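Local coordinates for protein galactose-binding lectin (Arachis hypogaea, PDB 6VAW) that binds D-galactose and galactosides as a tetrameric, calcium- and manganese-containing legume lectin, at residues A1-N7 with W223-L229; V43-L47 with T94-S100. All coordinates share one frame; numbering follows the deposited sequence.

Contact 1: residues A1-N7 with W223-L229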
loop_
_atom_site.group_PDB
_atom_site.type_symbol
_atom_site.label_atom_id
_atom_site.label_comp_id
_atom_site.label_asym_id
_atom_site.label_seq_id
_atom_site.Cartn_x
_atom_site.Cartn_y
_atom_site.Cartn_z
ATOM N N ALA A 1 0.972 -0.393 16.342
ATOM C CA ALA A 1 -0.000 -1.388 15.876
ATOM C C ALA A 1 0.650 -2.410 14.945
ATOM O O ALA A 1 1.567 -2.083 14.190
ATOM C CB ALA A 1 -1.166 -0.708 15.170
ATOM N N GLU A 2 0.177 -3.651 15.025
ATOM C CA GLU A 2 0.671 -4.782 14.239
ATOM C C GLU A 2 -0.292 -5.007 13.065
ATOM O O GLU A 2 -1.454 -5.347 13.289
ATOM C CB GLU A 2 0.750 -6.013 15.149
ATOM C CG GLU A 2 1.233 -7.301 14.515
ATOM C CD GLU A 2 1.384 -8.396 15.554
ATOM O OE1 GLU A 2 2.213 -8.218 16.469
ATOM O OE2 GLU A 2 0.645 -9.404 15.487
ATOM N N THR A 3 0.214 -4.861 11.846
ATOM C CA THR A 3 -0.557 -4.991 10.612
ATOM C C THR A 3 0.022 -6.057 9.675
ATOM O O THR A 3 1.234 -6.140 9.494
ATOM C CB THR A 3 -0.652 -3.606 9.915
ATOM O OG1 THR A 3 -1.428 -2.759 10.766
ATOM C CG2 THR A 3 -1.296 -3.662 8.514
ATOM N N VAL A 4 -0.881 -6.890 9.110
ATOM C CA VAL A 4 -0.590 -7.898 8.096
ATOM C C VAL A 4 -1.354 -7.451 6.850
ATOM O O VAL A 4 -2.571 -7.270 6.920
ATOM C CB VAL A 4 -0.939 -9.354 8.503
ATOM C CG1 VAL A 4 -0.710 -10.318 7.337
ATOM C CG2 VAL A 4 -0.160 -9.808 9.737
ATOM N N SER A 5 -0.645 -7.244 5.746
ATOM C CA SER A 5 -1.264 -6.801 4.504
ATOM C C SER A 5 -0.687 -7.529 3.308
ATOM O O SER A 5 0.539 -7.657 3.189
ATOM C CB SER A 5 -1.080 -5.293 4.337
ATOM O OG SER A 5 -1.869 -4.824 3.257
ATOM N N PHE A 6 -1.576 -8.015 2.411
ATOM C CA PHE A 6 -1.149 -8.708 1.188
ATOM C C PHE A 6 -2.157 -8.501 0.081
ATOM O O PHE A 6 -3.290 -8.115 0.340
ATOM C CB PHE A 6 -0.875 -10.206 1.416
ATOM C CG PHE A 6 -1.967 -11.074 1.999
ATOM C CD1 PHE A 6 -2.969 -11.598 1.191
ATOM C CD2 PHE A 6 -1.961 -11.417 3.343
ATOM C CE1 PHE A 6 -3.956 -12.440 1.718
ATOM C CE2 PHE A 6 -2.956 -12.252 3.872
ATOM C CZ PHE A 6 -3.932 -12.779 3.051
ATOM N N ASN A 7 -1.740 -8.750 -1.155
ATOM C CA ASN A 7 -2.613 -8.609 -2.307
ATOM C C ASN A 7 -2.168 -9.586 -3.391
ATOM O O ASN A 7 -0.989 -9.600 -3.772
ATOM C CB ASN A 7 -2.644 -7.151 -2.819
ATOM C CG ASN A 7 -3.408 -6.948 -4.111
ATOM O OD1 ASN A 7 -2.860 -6.473 -5.109
ATOM N ND2 ASN A 7 -4.672 -7.346 -4.144
ATOM N N TRP A 223 -7.372 -11.951 -4.235
ATOM C CA TRP A 223 -7.553 -11.824 -2.795
ATOM C C TRP A 223 -6.643 -10.729 -2.228
ATOM O O TRP A 223 -5.433 -10.789 -2.413
ATOM C CB TRP A 223 -7.247 -13.167 -2.132
ATOM C CG TRP A 223 -7.510 -13.248 -0.656
ATOM C CD1 TRP A 223 -8.368 -12.480 0.084
ATOM C CD2 TRP A 223 -6.949 -14.205 0.246
ATOM N NE1 TRP A 223 -8.360 -12.891 1.392
ATOM C CE2 TRP A 223 -7.525 -13.973 1.515
ATOM C CE3 TRP A 223 -6.059 -15.279 0.096
ATOM C CZ2 TRP A 223 -7.232 -14.778 2.627
ATOM C CZ3 TRP A 223 -5.723 -16.030 1.210
ATOM C CH2 TRP A 223 -6.288 -15.762 2.463
ATOM N N SER A 224 -7.230 -9.746 -1.526
ATOM C CA SER A 224 -6.500 -8.699 -0.828
ATOM C C SER A 224 -6.920 -8.758 0.632
ATOM O O SER A 224 -8.040 -9.160 0.930
ATOM C CB SER A 224 -6.739 -7.329 -1.458
ATOM O OG SER A 224 -8.064 -6.870 -1.249
ATOM N N PHE A 225 -6.023 -8.410 1.541
ATOM C CA PHE A 225 -6.284 -8.528 2.965
ATOM C C PHE A 225 -5.460 -7.550 3.756
ATOM O O PHE A 225 -4.293 -7.349 3.452
ATOM C CB PHE A 225 -5.936 -9.972 3.414
ATOM C CG PHE A 225 -6.096 -10.295 4.884
ATOM C CD1 PHE A 225 -5.066 -10.048 5.781
ATOM C CD2 PHE A 225 -7.253 -10.891 5.355
ATOM C CE1 PHE A 225 -5.201 -10.380 7.131
ATOM C CE2 PHE A 225 -7.409 -11.181 6.709
ATOM C CZ PHE A 225 -6.374 -10.935 7.585
ATOM N N THR A 226 -6.055 -6.969 4.807
ATOM C CA THR A 226 -5.371 -6.105 5.757
ATOM C C THR A 226 -5.971 -6.354 7.124
ATOM O O THR A 226 -7.180 -6.271 7.267
ATOM C CB THR A 226 -5.399 -4.603 5.425
ATOM O OG1 THR A 226 -4.879 -4.337 4.110
ATOM C CG2 THR A 226 -4.631 -3.767 6.467
ATOM N N SER A 227 -5.133 -6.649 8.107
ATOM C CA SER A 227 -5.555 -6.809 9.493
ATOM C C SER A 227 -4.688 -5.913 10.348
ATOM O O SER A 227 -3.501 -5.772 10.050
ATOM C CB SER A 227 -5.461 -8.261 9.935
ATOM O OG SER A 227 -4.105 -8.659 10.092
ATOM N N THR A 228 -5.258 -5.299 11.378
ATOM C CA THR A 228 -4.534 -4.426 12.294
ATOM C C THR A 228 -4.931 -4.780 13.724
ATOM O O THR A 228 -6.108 -4.776 14.066
ATOM C CB THR A 228 -4.717 -2.935 11.968
ATOM O OG1 THR A 228 -4.184 -2.683 10.672
ATOM C CG2 THR A 228 -4.015 -2.012 12.969
ATOM N N LEU A 229 -3.918 -5.058 14.545
ATOM C CA LEU A 229 -4.056 -5.404 15.974
ATOM C C LEU A 229 -3.375 -4.312 16.789
ATOM O O LEU A 229 -2.198 -4.036 16.567
ATOM C CB LEU A 229 -3.449 -6.805 16.276
ATOM C CG LEU A 229 -3.373 -7.282 17.748
ATOM C CD1 LEU A 229 -4.765 -7.608 18.333
ATOM C CD2 LEU A 229 -2.461 -8.490 17.877
HETATM O O HOH W 1 -2.702 -7.664 12.381
#
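Glu2 and Leu229 begin a ladder of paired backbone hydrogen bonds: Glu2 N reaches Leu229 O at 2.9 Å, and Leu229 N returns to Glu2 O at 2.8 Å. Val4 with Ser227 and Phe6 with Phe225 repeat the reciprocal pattern. The axes of the two short segments approach to 4.6 Å with their directions at 172°, which together with the reciprocal bonds identifies a regular antiparallel pairing of the two chain ends within the large back sheet of the legume lectin fold.

Between these pairs, Thr228 OG1 donates to Thr3 OG1 across 2.8 Å. Both hydroxyls have further partners, Thr3 OG1 bonding to Asp184 OD1 and Thr228 OG1 to the backbone N of Ile185, both of a second subunit. Near the Glu2 end, a water donates to Glu2 O at 2.8 Å and also bonds Ser227 OG. The Glu2 carboxylate turns to a salt bridge with Arg53.

On the same face as Glu2 and Val4, Phe6 places CG between its backbone N and carbonyl carbon (chi1 56°), which brings the ring across to the partner strand. Phe225 CB sits over one face of it, 3.7 Å from the Phe6 ring centroid, while the Phe225 ring itself is slid aside. The CE1–CZ edge of Phe6 meets the face of the Trp223 six-membered ring in a T-shaped stack, centroids 4.9 Å apart and planes at 84°. Tyr48 stacks on Phe6 too.

One face thus combines the aromatic cluster with the Glu2 salt bridge and the Ser227 water; on the other, the Thr3 and Thr228 hydroxyls link the strand pair to a second subunit.

Contact 2: residues V43-L47 with T94-S100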
loop_
_atom_site.group_PDB
_atom_site.type_symbol
_atom_site.label_atom_id
_atom_site.label_comp_id
_atom_site.label_asym_id
_atom_site.label_seq_id
_atom_site.Cartn_x
_atom_site.Cartn_y
_atom_site.Cartn_z
ATOM N N VAL A 43 -11.878 -32.407 -2.352
ATOM C CA VAL A 43 -11.709 -31.293 -1.412
ATOM C C VAL A 43 -10.374 -30.627 -1.734
ATOM O O VAL A 43 -9.345 -31.301 -1.843
ATOM C CB VAL A 43 -11.791 -31.688 0.092
ATOM C CG1 VAL A 43 -11.488 -30.487 0.991
ATOM C CG2 VAL A 43 -13.138 -32.293 0.456
ATOM N N GLY A 44 -10.411 -29.311 -1.855
ATOM C CA GLY A 44 -9.234 -28.479 -2.084
ATOM C C GLY A 44 -9.318 -27.215 -1.253
ATOM O O GLY A 44 -10.397 -26.639 -1.120
ATOM N N ARG A 45 -8.205 -26.825 -0.624
ATOM C CA ARG A 45 -8.140 -25.631 0.205
ATOM C C ARG A 45 -6.830 -24.889 -0.043
ATOM O O ARG A 45 -5.806 -25.518 -0.322
ATOM C CB ARG A 45 -8.282 -25.951 1.703
ATOM C CG ARG A 45 -9.134 -27.173 2.052
ATOM C CD ARG A 45 -9.640 -27.164 3.484
ATOM N NE ARG A 45 -8.576 -27.070 4.480
ATOM C CZ ARG A 45 -8.784 -27.157 5.790
ATOM N NH1 ARG A 45 -10.009 -27.378 6.260
ATOM N NH2 ARG A 45 -7.779 -27.026 6.639
ATOM N N VAL A 46 -6.869 -23.548 0.031
ATOM C CA VAL A 46 -5.702 -22.681 -0.062
ATOM C C VAL A 46 -5.668 -21.840 1.199
ATOM O O VAL A 46 -6.712 -21.342 1.621
ATOM C CB VAL A 46 -5.590 -21.826 -1.352
ATOM C CG1 VAL A 46 -5.453 -22.704 -2.576
ATOM C CG2 VAL A 46 -6.753 -20.840 -1.508
ATOM N N LEU A 47 -4.490 -21.688 1.808
ATOM C CA LEU A 47 -4.311 -20.875 3.010
ATOM C C LEU A 47 -3.192 -19.876 2.816
ATOM O O LEU A 47 -2.202 -20.193 2.134
ATOM C CB LEU A 47 -3.967 -21.748 4.233
ATOM C CG LEU A 47 -4.940 -22.858 4.619
ATOM C CD1 LEU A 47 -4.218 -23.965 5.345
ATOM C CD2 LEU A 47 -6.080 -22.330 5.464
ATOM N N THR A 94 -4.559 -26.201 10.903
ATOM C CA THR A 94 -5.737 -26.696 10.189
ATOM C C THR A 94 -5.380 -27.550 8.959
ATOM O O THR A 94 -4.509 -27.211 8.153
ATOM C CB THR A 94 -6.733 -25.571 9.822
ATOM O OG1 THR A 94 -7.934 -26.155 9.360
ATOM C CG2 THR A 94 -6.193 -24.563 8.780
ATOM N N GLN A 95 -6.075 -28.678 8.854
ATOM C CA GLN A 95 -5.944 -29.636 7.760
ATOM C C GLN A 95 -7.324 -30.069 7.297
ATOM O O GLN A 95 -8.282 -29.986 8.065
ATOM C CB GLN A 95 -5.133 -30.882 8.210
ATOM C CG GLN A 95 -3.642 -30.640 8.531
ATOM C CD GLN A 95 -2.767 -30.270 7.346
ATOM O OE1 GLN A 95 -1.919 -29.378 7.437
ATOM N NE2 GLN A 95 -2.922 -30.957 6.219
ATOM N N ILE A 96 -7.435 -30.571 6.054
ATOM C CA ILE A 96 -8.700 -31.168 5.586
ATOM C C ILE A 96 -9.095 -32.259 6.605
ATOM O O ILE A 96 -8.231 -33.048 6.979
ATOM C CB ILE A 96 -8.582 -31.733 4.140
ATOM C CG1 ILE A 96 -8.283 -30.611 3.128
ATOM C CG2 ILE A 96 -9.853 -32.519 3.738
ATOM C CD1 ILE A 96 -7.833 -31.079 1.730
ATOM N N PRO A 97 -10.343 -32.274 7.132
ATOM C CA PRO A 97 -10.717 -33.309 8.114
ATOM C C PRO A 97 -10.434 -34.724 7.596
ATOM O O PRO A 97 -10.677 -35.013 6.420
ATOM C CB PRO A 97 -12.212 -33.073 8.313
ATOM C CG PRO A 97 -12.419 -31.646 7.988
ATOM C CD PRO A 97 -11.487 -31.379 6.851
ATOM N N ALA A 98 -9.823 -35.570 8.439
ATOM C CA ALA A 98 -9.472 -36.942 8.030
ATOM C C ALA A 98 -10.731 -37.734 7.678
ATOM O O ALA A 98 -11.728 -37.665 8.399
ATOM C CB ALA A 98 -8.675 -37.643 9.115
ATOM N N GLY A 99 -10.684 -38.397 6.524
ATOM C CA GLY A 99 -11.799 -39.169 5.977
ATOM C C GLY A 99 -12.941 -38.291 5.505
ATOM O O GLY A 99 -14.092 -38.718 5.531
ATOM N N SER A 100 -12.624 -37.054 5.058
ATOM C CA SER A 100 -13.591 -36.071 4.578
ATOM C C SER A 100 -14.478 -36.613 3.458
ATOM O O SER A 100 -13.989 -37.151 2.465
ATOM C CB SER A 100 -12.886 -34.810 4.085
ATOM O OG SER A 100 -13.849 -33.885 3.614
#
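Val43 and Ile96 have the nearest CA atoms across the contact, 7.6 Å apart, too wide for strand pairing. Residues 43-47 are the start of strand 43-53 in the front sheet of the legume lectin jelly roll, whereas 94-100 is a loop lying over it and ending in a type II turn from Pro97 to Ser100. The strand presents Val43, Arg45 and Leu47 to this loop, so the contact is made by side chains.

Arg45 carries most of it. Its NH2 donates to Thr94 OG1 at 2.9 Å with an N-H...O angle of 146°, and the hydroxyl lies 20° out of the guanidinium plane. A bend at chi3 (-57°) turns the guanidinium so that one face lies against the loop backbone, where Ile96 N stands 3.6 Å above the plane. Outside the two segments, NE bonds Gln21 OE1 and NH1 the carbonyl of Gly107, while the Gln21 amide also donates to Thr94 O. With all three nitrogens engaged, the group's rotation should be well fixed.

The aliphatic part of Arg45 runs alongside Ile96, with Arg45 CG 3.7 Å from Ile96 CG1. Farther along, Ile96 CD1 meets Val43 CG1 at 3.8 Å, and Ile96 CG2 touches the same methyl. Toward the other end, Thr94 CG2 rests against both methyls of Leu47, 4.0 Å from CD2.

The loop leads on to Gly103 and Gly104 of the galactoside pocket, and the Val43 side chain is about 10 Å from the bound ligand. At this end Ser100 OG, bonded to Gly102 N, packs 3.6 Å from Val43 CG2.

Along the chain the order is 1-7, 43-47, 94-100 and 223-229, so both segments of contact 2 fall between the two strands that contact 1 brings together. Their centres are 24 Å apart; about 5 Å still separates their nearest atoms. Contact 1 pairs two strands of the back sheet, whereas contact 2 lays a loop over the front sheet. Strand 43-53 connects the two regions: its start belongs to contact 2, and its continuation puts Tyr48, Met50, Val52 and Arg53 against contact 1. Contact 1 lies beside a subunit interface, while contact 2 packs the loop that runs on to the sugar pocket; the domain thus has its assembly surface and binding region at separate places.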